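Local coordinates for glucosidase (Croceicoccus marinus, PDB 5Z3K), which probably hydrolyses O-glycosidic bonds as a beta-glucosidase of glycoside hydrolase family 39, at residues 29-34 against 95-100; 40-45 against 319-324. All blocks are in the same frame, centred on the assembly; numbering follows the deposited sequence.

Contact 1: residues 29-34 against 95-100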
loop_
_atom_site.group_PDB
_atom_site.type_symbol
_atom_site.label_atom_id
_atom_site.label_comp_id
_atom_site.label_asym_id
_atom_site.label_seq_id
_atom_site.Cartn_x
_atom_site.Cartn_y
_atom_site.Cartn_z
ATOM N N ILE A 29 7.469 9.342 3.804
ATOM C CA ILE A 29 7.963 10.671 3.466
ATOM C C ILE A 29 9.031 10.508 2.385
ATOM O O ILE A 29 10.113 9.966 2.663
ATOM C CB ILE A 29 8.521 11.391 4.704
ATOM C CG1 ILE A 29 7.403 11.603 5.743
ATOM C CG2 ILE A 29 9.178 12.707 4.301
ATOM C CD1 ILE A 29 7.895 12.018 7.145
ATOM N N PRO A 30 8.786 10.955 1.146
ATOM C CA PRO A 30 9.725 10.663 0.057
ATOM C C PRO A 30 10.894 11.628 -0.074
ATOM O O PRO A 30 11.847 11.301 -0.795
ATOM C CB PRO A 30 8.831 10.736 -1.193
ATOM C CG PRO A 30 7.758 11.704 -0.833
ATOM C CD PRO A 30 7.499 11.489 0.648
ATOM N N ALA A 31 10.860 12.772 0.600
ATOM C CA ALA A 31 11.838 13.835 0.390
ATOM C C ALA A 31 11.588 14.928 1.426
ATOM O O ALA A 31 10.493 14.999 1.998
ATOM C CB ALA A 31 11.736 14.413 -1.032
ATOM N N PRO A 32 12.595 15.767 1.698
ATOM C CA PRO A 32 12.423 16.842 2.687
ATOM C C PRO A 32 11.293 17.802 2.343
ATOM O O PRO A 32 10.929 17.989 1.181
ATOM C CB PRO A 32 13.774 17.571 2.654
ATOM C CG PRO A 32 14.730 16.578 2.160
ATOM C CD PRO A 32 13.994 15.634 1.268
ATOM N N ALA A 33 10.759 18.429 3.381
ATOM C CA ALA A 33 9.819 19.533 3.298
ATOM C C ALA A 33 10.144 20.480 4.442
ATOM O O ALA A 33 10.813 20.084 5.403
ATOM C CB ALA A 33 8.363 19.052 3.402
ATOM N N PRO A 34 9.698 21.732 4.370
ATOM C CA PRO A 34 9.996 22.675 5.462
ATOM C C PRO A 34 9.556 22.129 6.816
ATOM O O PRO A 34 8.425 21.659 6.986
ATOM C CB PRO A 34 9.208 23.929 5.072
ATOM C CG PRO A 34 9.095 23.850 3.593
ATOM C CD PRO A 34 8.978 22.383 3.262
ATOM N N VAL A 95 2.517 17.087 -1.263
ATOM C CA VAL A 95 1.494 16.910 -2.293
ATOM C C VAL A 95 2.081 17.192 -3.669
ATOM O O VAL A 95 1.866 16.441 -4.628
ATOM C CB VAL A 95 0.279 17.807 -1.994
ATOM C CG1 VAL A 95 -0.624 17.963 -3.218
ATOM C CG2 VAL A 95 -0.507 17.244 -0.806
ATOM N N GLY A 96 2.847 18.277 -3.784
ATOM C CA GLY A 96 3.468 18.582 -5.059
ATOM C C GLY A 96 4.458 17.517 -5.492
ATOM O O GLY A 96 4.517 17.156 -6.669
ATOM N N GLN A 97 5.230 16.979 -4.543
ATOM C CA GLN A 97 6.152 15.895 -4.878
ATOM C C GLN A 97 5.396 14.690 -5.404
ATOM O O GLN A 97 5.786 14.087 -6.413
ATOM C CB GLN A 97 6.974 15.485 -3.654
ATOM C CG GLN A 97 8.020 16.513 -3.221
ATOM C CD GLN A 97 8.597 16.204 -1.853
ATOM O OE1 GLN A 97 8.284 15.172 -1.250
ATOM N NE2 GLN A 97 9.445 17.105 -1.347
ATOM N N THR A 98 4.304 14.333 -4.735
ATOM C CA THR A 98 3.553 13.149 -5.125
ATOM C C THR A 98 2.932 13.336 -6.500
ATOM O O THR A 98 2.980 12.426 -7.340
ATOM C CB THR A 98 2.486 12.842 -4.072
ATOM O OG1 THR A 98 3.110 12.654 -2.792
ATOM C CG2 THR A 98 1.715 11.585 -4.454
ATOM N N ARG A 99 2.358 14.514 -6.758
ATOM C CA ARG A 99 1.753 14.744 -8.065
ATOM C C ARG A 99 2.803 14.790 -9.174
ATOM O O ARG A 99 2.501 14.422 -10.316
ATOM C CB ARG A 99 0.920 16.032 -8.056
ATOM C CG ARG A 99 -0.258 16.038 -7.063
ATOM C CD ARG A 99 -1.321 14.962 -7.396
ATOM N NE ARG A 99 -1.981 15.235 -8.671
ATOM C CZ ARG A 99 -2.561 14.309 -9.430
ATOM N NH1 ARG A 99 -2.550 13.035 -9.061
ATOM N NH2 ARG A 99 -3.142 14.654 -10.570
ATOM N N SER A 100 4.037 15.213 -8.864
ATOM C CA SER A 100 5.056 15.329 -9.896
ATOM C C SER A 100 5.500 13.974 -10.442
ATOM O O SER A 100 6.047 13.921 -11.544
ATOM C CB SER A 100 6.264 16.105 -9.359
ATOM O OG SER A 100 7.085 15.274 -8.564
#

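Contact 2: residues 40-45 against 319-324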
loop_
_atom_site.group_PDB
_atom_site.type_symbol
_atom_site.label_atom_id
_atom_site.label_comp_id
_atom_site.label_asym_id
_atom_site.label_seq_id
_atom_site.Cartn_x
_atom_site.Cartn_y
_atom_site.Cartn_z
ATOM N N PRO A 40 16.240 11.663 3.723
ATOM C CA PRO A 40 16.824 11.608 2.382
ATOM C C PRO A 40 15.783 11.878 1.306
ATOM O O PRO A 40 14.579 11.682 1.491
ATOM C CB PRO A 40 17.353 10.170 2.288
ATOM C CG PRO A 40 16.506 9.398 3.195
ATOM C CD PRO A 40 16.167 10.331 4.356
ATOM N N ASP A 41 16.268 12.320 0.149
ATOM C CA ASP A 41 15.407 12.496 -1.022
ATOM C C ASP A 41 15.403 11.195 -1.821
ATOM O O ASP A 41 16.353 10.904 -2.553
ATOM C CB ASP A 41 15.890 13.673 -1.864
ATOM C CG ASP A 41 14.896 14.069 -2.960
ATOM O OD1 ASP A 41 14.089 13.220 -3.397
ATOM O OD2 ASP A 41 14.926 15.244 -3.394
ATOM N N ILE A 42 14.323 10.419 -1.702
ATOM C CA ILE A 42 14.165 9.165 -2.432
ATOM C C ILE A 42 12.987 9.226 -3.406
ATOM O O ILE A 42 12.493 8.192 -3.845
ATOM C CB ILE A 42 14.012 7.972 -1.466
ATOM C CG1 ILE A 42 12.775 8.196 -0.588
ATOM C CG2 ILE A 42 15.319 7.788 -0.647
ATOM C CD1 ILE A 42 12.513 7.156 0.485
ATOM N N LEU A 43 12.517 10.433 -3.733
ATOM C CA LEU A 43 11.362 10.571 -4.620
ATOM C C LEU A 43 11.600 9.903 -5.972
ATOM O O LEU A 43 10.670 9.340 -6.571
ATOM C CB LEU A 43 11.037 12.055 -4.812
ATOM C CG LEU A 43 9.822 12.381 -5.669
ATOM C CD1 LEU A 43 8.542 11.827 -5.012
ATOM C CD2 LEU A 43 9.713 13.907 -5.903
ATOM N N ASP A 44 12.836 9.960 -6.482
ATOM C CA ASP A 44 13.114 9.316 -7.762
ATOM C C ASP A 44 12.916 7.808 -7.692
ATOM O O ASP A 44 12.603 7.189 -8.712
ATOM C CB ASP A 44 14.535 9.626 -8.232
ATOM C CG ASP A 44 14.788 9.163 -9.652
ATOM O OD1 ASP A 44 14.167 9.720 -10.583
ATOM O OD2 ASP A 44 15.603 8.236 -9.835
ATOM N N VAL A 45 13.119 7.197 -6.515
ATOM C CA VAL A 45 12.864 5.763 -6.379
ATOM C C VAL A 45 11.368 5.485 -6.469
ATOM O O VAL A 45 10.942 4.503 -7.089
ATOM C CB VAL A 45 13.461 5.208 -5.064
ATOM C CG1 VAL A 45 13.245 3.682 -4.957
ATOM C CG2 VAL A 45 14.950 5.531 -4.949
ATOM N N GLY A 319 10.080 0.622 7.643
ATOM C CA GLY A 319 10.669 1.432 6.586
ATOM C C GLY A 319 11.683 0.609 5.804
ATOM O O GLY A 319 12.662 0.111 6.387
ATOM N N ILE A 320 11.464 0.440 4.496
ATOM C CA ILE A 320 12.272 -0.526 3.754
ATOM C C ILE A 320 13.621 0.027 3.311
ATOM O O ILE A 320 14.516 -0.758 2.983
ATOM C CB ILE A 320 11.530 -1.092 2.526
ATOM C CG1 ILE A 320 11.106 0.026 1.558
ATOM C CG2 ILE A 320 10.340 -1.932 2.984
ATOM C CD1 ILE A 320 10.535 -0.503 0.235
ATOM N N PHE A 321 13.807 1.344 3.301
ATOM C CA PHE A 321 15.106 1.900 2.949
ATOM C C PHE A 321 16.052 1.861 4.145
ATOM O O PHE A 321 15.628 1.836 5.299
ATOM C CB PHE A 321 14.972 3.349 2.474
ATOM C CG PHE A 321 14.299 3.490 1.138
ATOM C CD1 PHE A 321 12.915 3.382 1.029
ATOM C CD2 PHE A 321 15.043 3.764 0.001
ATOM C CE1 PHE A 321 12.299 3.505 -0.210
ATOM C CE2 PHE A 321 14.433 3.891 -1.239
ATOM C CZ PHE A 321 13.063 3.762 -1.346
ATOM N N GLU A 322 17.355 1.885 3.859
ATOM C CA GLU A 322 18.314 2.037 4.946
ATOM C C GLU A 322 18.161 3.411 5.588
ATOM O O GLU A 322 17.635 4.345 4.982
ATOM C CB GLU A 322 19.747 1.865 4.434
ATOM C CG GLU A 322 20.006 0.515 3.781
ATOM C CD GLU A 322 19.904 -0.629 4.762
ATOM O OE1 GLU A 322 20.437 -0.521 5.884
ATOM O OE2 GLU A 322 19.301 -1.654 4.410
ATOM N N ASP A 323 18.672 3.533 6.822
ATOM C CA ASP A 323 18.594 4.799 7.557
ATOM C C ASP A 323 19.048 5.993 6.717
ATOM O O ASP A 323 18.499 7.097 6.844
ATOM C CB ASP A 323 19.422 4.707 8.843
ATOM C CG ASP A 323 18.817 3.761 9.871
ATOM O OD1 ASP A 323 17.740 3.176 9.613
ATOM O OD2 ASP A 323 19.422 3.595 10.954
ATOM N N ASP A 324 20.056 5.809 5.863
ATOM C CA ASP A 324 20.612 6.922 5.101
ATOM C C ASP A 324 19.973 7.080 3.727
ATOM O O ASP A 324 20.434 7.900 2.927
ATOM C CB ASP A 324 22.136 6.781 4.976
ATOM C CG ASP A 324 22.574 5.602 4.108
ATOM O OD1 ASP A 324 21.734 4.774 3.683
ATOM O OD2 ASP A 324 23.793 5.516 3.848
#

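Contact 1: residues 29-34 against 95-100
Q97 reaches from helix 89-100 to the loop 29-34, laying its amide against P30 and A31 and bonding to the backbone of P32. From CB, which points toward the loop, CG lies anti to the carbonyl carbon (chi1 -71°), and the chain runs on extended through chi2, carrying the amide well clear of its helix. CB and CG are spacers. CD is the first atom to touch, 3.7 Å from CB of A31. Both branches of the amide rest against CB of A31, then differ in their other partner. OE1 meets carbon alone across this contact, 3.5 Å from CG of the P30 ring and 3.5 Å from CB of A31; it is buried here and has no hydrogen-bonding partner in the model. NE2 donates to O of P32 over 3.1 Å, in a bent bond of 142° at the hydrogen. The acceptor lies almost in the plane of the amide, whereas NE2 is tilted from the carbonyl plane of P32. The bond is consistent with the amide's turn, NE2 toward O of P32 and OE1 toward the P30 ring. W94, one turn earlier on the helix, takes hold of the same loop through a hydrogen bond from NE1 to O of A31. The loop follows barrel strand 25-27, P30 and Q97 both pack on L43 of helix 43-48, and V95 and T98 touch I105 of strand 104-109.

Contact 2: residues 40-45 against 319-324
I42 and V45 meet the ring of F321 in two different ways, one over a face and one at the edge. The CH-pi contact belongs to I42: CD1 sits over the ring centre, 3.8 Å from the F321 centroid and 12° off the normal. With CG1 held between the backbone N and the carbonyl carbon (chi1 60°), the extended ethyl arm brings CD1 over the ring. Apolar contact is shared: CG2 of I42 comes within 4.0 Å of CE2 of F321, and CG1 of V45 approaches in the ring plane, 3.6 Å from CZ of F321. P40 adds a looser touch, CB lying 3.9 Å from the backbone O of D324. Within 40-45, OD1 of D41 accepts from N of L43 at 3.2 Å, an Asx turn leading into helix 43-48. T331 of helix 329-341 also touches F321, and Q335 of that helix touches V45. Without the ring, as with an alanine here, CD1 of I42 and CG1 of V45 would probably lose their aromatic partner and a gap would open between helix 43-48 and the 319-324 loop. The two segments are thus joined by dispersion and shape, with cohesion resting on the buried ring.

In the fold
Contact 1 and contact 2 lie about 13 Å apart, centre to centre, on the same side of the chain's centre in the eight-stranded TIM barrel. Along the chain the order is 29-34, 40-45, 95-100, 319-324, so the contacts alternate. Segments 29-34 and 40-45 belong to the connection from barrel strand 25-27 through helix 43-48, and a probable hydrogen bond of 2.8 Å from N of I42 to O of P30 ties them directly. L43 also packs on helix 89-100. The first connection is thereby bound to the helix before strand 104-109 and to the loop before helix 329-341, bringing early and late parts of the barrel together.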